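Local coordinates for peptide amidase (Stenotrophomonas maltophilia, PDB 1M22), which probably hydrolyses the amide bond of peptide amides, using a serine as nucleophile, at residues V231-R244 against G256-P268. Numbering follows the deposited sequence.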
# COMPACT_ATOMS: atom_id res chain seq x y z
N VAL A 231 -11.82 2.68 6.26
CA VAL A 231 -11.40 1.42 6.86
C VAL A 231 -12.30 0.28 6.40
O VAL A 231 -11.82 -0.83 6.16
CB VAL A 231 -11.40 1.52 8.40
CG1 VAL A 231 -11.07 0.16 9.02
CG2 VAL A 231 -10.39 2.57 8.86
N ALA A 232 -13.60 0.54 6.26
CA ALA A 232 -14.53 -0.49 5.82
C ALA A 232 -14.15 -1.00 4.42
O ALA A 232 -14.20 -2.19 4.15
CB ALA A 232 -15.95 0.05 5.81
N ASP A 233 -13.78 -0.08 3.53
CA ASP A 233 -13.39 -0.46 2.18
C ASP A 233 -12.10 -1.29 2.22
O ASP A 233 -11.97 -2.28 1.50
CB ASP A 233 -13.17 0.79 1.31
CG ASP A 233 -14.46 1.45 0.89
OD1 ASP A 233 -15.55 1.01 1.34
OD2 ASP A 233 -14.40 2.42 0.10
N ALA A 234 -11.15 -0.88 3.05
CA ALA A 234 -9.89 -1.61 3.16
C ALA A 234 -10.15 -3.03 3.68
O ALA A 234 -9.53 -3.99 3.22
CB ALA A 234 -8.94 -0.88 4.09
N ALA A 235 -11.07 -3.15 4.63
CA ALA A 235 -11.41 -4.45 5.21
C ALA A 235 -12.04 -5.36 4.17
O ALA A 235 -11.78 -6.56 4.14
CB ALA A 235 -12.35 -4.27 6.41
N ALA A 236 -12.88 -4.79 3.30
CA ALA A 236 -13.52 -5.57 2.26
C ALA A 236 -12.47 -6.13 1.30
O ALA A 236 -12.53 -7.29 0.90
CB ALA A 236 -14.52 -4.71 1.50
N VAL A 237 -11.50 -5.29 0.93
CA VAL A 237 -10.45 -5.74 0.03
C VAL A 237 -9.58 -6.81 0.68
O VAL A 237 -9.25 -7.82 0.04
CB VAL A 237 -9.57 -4.55 -0.42
CG1 VAL A 237 -8.40 -5.05 -1.24
CG2 VAL A 237 -10.40 -3.59 -1.26
N LEU A 238 -9.21 -6.62 1.94
CA LEU A 238 -8.38 -7.60 2.63
C LEU A 238 -9.07 -8.95 2.68
O LEU A 238 -8.44 -9.99 2.51
CB LEU A 238 -8.06 -7.13 4.06
CG LEU A 238 -6.98 -7.95 4.78
CD1 LEU A 238 -5.64 -7.76 4.08
CD2 LEU A 238 -6.87 -7.51 6.23
N THR A 239 -10.38 -8.94 2.90
CA THR A 239 -11.16 -10.17 2.96
C THR A 239 -11.03 -10.96 1.66
O THR A 239 -10.97 -12.19 1.67
CB THR A 239 -12.65 -9.86 3.23
OG1 THR A 239 -12.78 -9.22 4.50
CG2 THR A 239 -13.48 -11.14 3.21
N ALA A 240 -10.98 -10.25 0.53
CA ALA A 240 -10.88 -10.90 -0.76
C ALA A 240 -9.48 -11.38 -1.15
O ALA A 240 -9.34 -12.42 -1.79
CB ALA A 240 -11.42 -9.97 -1.85
N ILE A 241 -8.44 -10.65 -0.75
CA ILE A 241 -7.08 -11.03 -1.13
C ILE A 241 -6.33 -11.95 -0.17
O ILE A 241 -5.36 -12.59 -0.57
CB ILE A 241 -6.20 -9.79 -1.43
CG1 ILE A 241 -6.01 -8.94 -0.17
CG2 ILE A 241 -6.84 -8.96 -2.54
CD1 ILE A 241 -5.09 -7.74 -0.38
N ALA A 242 -6.76 -12.02 1.08
CA ALA A 242 -6.08 -12.88 2.05
C ALA A 242 -6.31 -14.34 1.70
O ALA A 242 -7.40 -14.73 1.30
CB ALA A 242 -6.58 -12.60 3.46
N GLY A 243 -5.27 -15.16 1.85
CA GLY A 243 -5.41 -16.57 1.55
C GLY A 243 -4.11 -17.30 1.34
O GLY A 243 -3.11 -16.70 0.93
N ARG A 244 -4.11 -18.60 1.61
CA ARG A 244 -2.93 -19.43 1.43
C ARG A 244 -2.68 -19.71 -0.05
O ARG A 244 -3.62 -19.95 -0.82
CB ARG A 244 -3.10 -20.75 2.19
CG ARG A 244 -1.86 -21.63 2.20
CD ARG A 244 -2.06 -22.85 3.08
NE ARG A 244 -0.85 -23.66 3.18
CZ ARG A 244 -0.74 -24.76 3.92
NH1 ARG A 244 -1.77 -25.19 4.63
NH2 ARG A 244 0.41 -25.42 3.95
N GLY A 256 -3.87 -20.89 12.34
CA GLY A 256 -5.32 -20.92 12.26
C GLY A 256 -5.97 -20.02 11.23
O GLY A 256 -6.87 -19.24 11.55
N ARG A 257 -5.52 -20.12 9.98
CA ARG A 257 -6.11 -19.31 8.92
C ARG A 257 -7.49 -19.86 8.61
O ARG A 257 -7.70 -21.07 8.61
CB ARG A 257 -5.25 -19.36 7.65
CG ARG A 257 -5.80 -18.50 6.51
CD ARG A 257 -5.15 -18.86 5.18
NE ARG A 257 -3.72 -18.55 5.13
CZ ARG A 257 -3.22 -17.36 4.83
NH1 ARG A 257 -4.02 -16.34 4.55
NH2 ARG A 257 -1.90 -17.19 4.81
N ALA A 258 -8.44 -18.97 8.35
CA ALA A 258 -9.80 -19.38 8.04
C ALA A 258 -10.42 -18.38 7.08
O ALA A 258 -9.85 -17.31 6.84
CB ALA A 258 -10.62 -19.48 9.31
N VAL A 259 -11.58 -18.72 6.53
CA VAL A 259 -12.28 -17.82 5.63
C VAL A 259 -12.82 -16.73 6.54
O VAL A 259 -13.96 -16.80 7.02
CB VAL A 259 -13.45 -18.54 4.93
CG1 VAL A 259 -14.15 -17.58 3.98
CG2 VAL A 259 -12.93 -19.75 4.17
N TYR A 260 -11.99 -15.73 6.79
CA TYR A 260 -12.34 -14.64 7.69
C TYR A 260 -12.88 -13.38 7.02
O TYR A 260 -12.28 -12.84 6.09
CB TYR A 260 -11.12 -14.27 8.52
CG TYR A 260 -11.43 -13.49 9.78
CD1 TYR A 260 -11.89 -14.13 10.92
CD2 TYR A 260 -11.26 -12.10 9.82
CE1 TYR A 260 -12.17 -13.42 12.09
CE2 TYR A 260 -11.54 -11.38 10.98
CZ TYR A 260 -11.99 -12.05 12.11
OH TYR A 260 -12.25 -11.34 13.26
N ASP A 261 -14.02 -12.91 7.51
CA ASP A 261 -14.65 -11.70 7.00
C ASP A 261 -14.20 -10.54 7.88
O ASP A 261 -14.72 -10.34 8.98
CB ASP A 261 -16.18 -11.85 7.04
CG ASP A 261 -16.90 -10.59 6.62
OD1 ASP A 261 -16.25 -9.69 6.05
OD2 ASP A 261 -18.13 -10.51 6.85
N TYR A 262 -13.23 -9.78 7.40
CA TYR A 262 -12.72 -8.66 8.18
C TYR A 262 -13.74 -7.54 8.38
O TYR A 262 -13.58 -6.71 9.27
CB TYR A 262 -11.44 -8.11 7.54
CG TYR A 262 -10.27 -9.06 7.63
CD1 TYR A 262 -9.52 -9.17 8.81
CD2 TYR A 262 -9.94 -9.89 6.56
CE1 TYR A 262 -8.46 -10.08 8.91
CE2 TYR A 262 -8.89 -10.80 6.65
CZ TYR A 262 -8.16 -10.89 7.82
OH TYR A 262 -7.13 -11.80 7.91
N THR A 263 -14.80 -7.52 7.57
CA THR A 263 -15.81 -6.47 7.74
C THR A 263 -16.62 -6.71 9.01
O THR A 263 -17.32 -5.82 9.49
CB THR A 263 -16.77 -6.37 6.52
OG1 THR A 263 -17.60 -7.54 6.45
CG2 THR A 263 -15.98 -6.22 5.23
N ALA A 264 -16.51 -7.92 9.56
CA ALA A 264 -17.21 -8.25 10.80
C ALA A 264 -16.53 -7.52 11.96
O ALA A 264 -17.10 -7.38 13.04
CB ALA A 264 -17.18 -9.76 11.04
N ARG A 265 -15.30 -7.06 11.73
CA ARG A 265 -14.54 -6.35 12.75
C ARG A 265 -14.75 -4.84 12.72
O ARG A 265 -14.09 -4.09 13.45
CB ARG A 265 -13.05 -6.66 12.59
CG ARG A 265 -12.67 -8.12 12.90
CD ARG A 265 -12.57 -8.37 14.41
NE ARG A 265 -13.86 -8.29 15.09
CZ ARG A 265 -14.85 -9.16 14.93
NH1 ARG A 265 -14.70 -10.20 14.12
NH2 ARG A 265 -15.99 -9.01 15.60
N LEU A 266 -15.68 -4.38 11.88
CA LEU A 266 -15.98 -2.95 11.80
C LEU A 266 -16.93 -2.63 12.96
O LEU A 266 -18.13 -2.40 12.78
CB LEU A 266 -16.62 -2.63 10.45
CG LEU A 266 -15.72 -2.96 9.24
CD1 LEU A 266 -16.50 -2.75 7.95
CD2 LEU A 266 -14.46 -2.09 9.26
N ASP A 267 -16.35 -2.61 14.16
CA ASP A 267 -17.08 -2.37 15.40
C ASP A 267 -16.88 -0.94 15.90
O ASP A 267 -15.77 -0.56 16.25
CB ASP A 267 -16.58 -3.36 16.45
CG ASP A 267 -17.40 -3.34 17.72
OD1 ASP A 267 -18.18 -2.38 17.92
OD2 ASP A 267 -17.25 -4.28 18.53
N PRO A 268 -17.95 -0.13 15.94
CA PRO A 268 -17.85 1.26 16.41
C PRO A 268 -17.43 1.37 17.88
O PRO A 268 -17.07 2.45 18.35
CB PRO A 268 -19.23 1.83 16.12
CG PRO A 268 -20.12 0.64 16.25
CD PRO A 268 -19.34 -0.44 15.54
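Tyr262 lies against Leu238 and Thr239 where, in this amidase signature fold, the loop leading to strand 275-279 doubles back along helix 231-241 and opens a short 3-10 turn, 262-265. Tyr262 CB sits 4.1 Å from Ala235 CB and 3.5 Å from Thr239 OG1. With CG anti to the carbonyl carbon (chi1 -68°), the ring slants toward the C-terminal end of the helix. Leu238 CD2 stands over the ring centre, 3.7 Å from the centroid and 4° off the normal, a CH-pi contact; Tyr260 CD2 lies over the opposite face, toward the rim. Farther out, CE2 has Ala242 CB near the ring plane. At the root of the side chain, the backbone N of Tyr262 donates a hydrogen bond to Thr239 OG1 (3.0 Å, 142°), and that hydroxyl in turn donates a hydrogen bond to Ala235 O, so one oxygen links turn and helix. At the helix's start, Leu266 CD1 packs on Ala232 CB at 3.6 Å, while the same side chain also touches Tyr478 of helix 470-484. Beyond the helix's end, the Arg257 guanidinium lays one face over the Gly243-Arg244 peptide; NH2 hydrogen-bonds to Thr251 O and Gly207 O, and NH1 to Leu208 O.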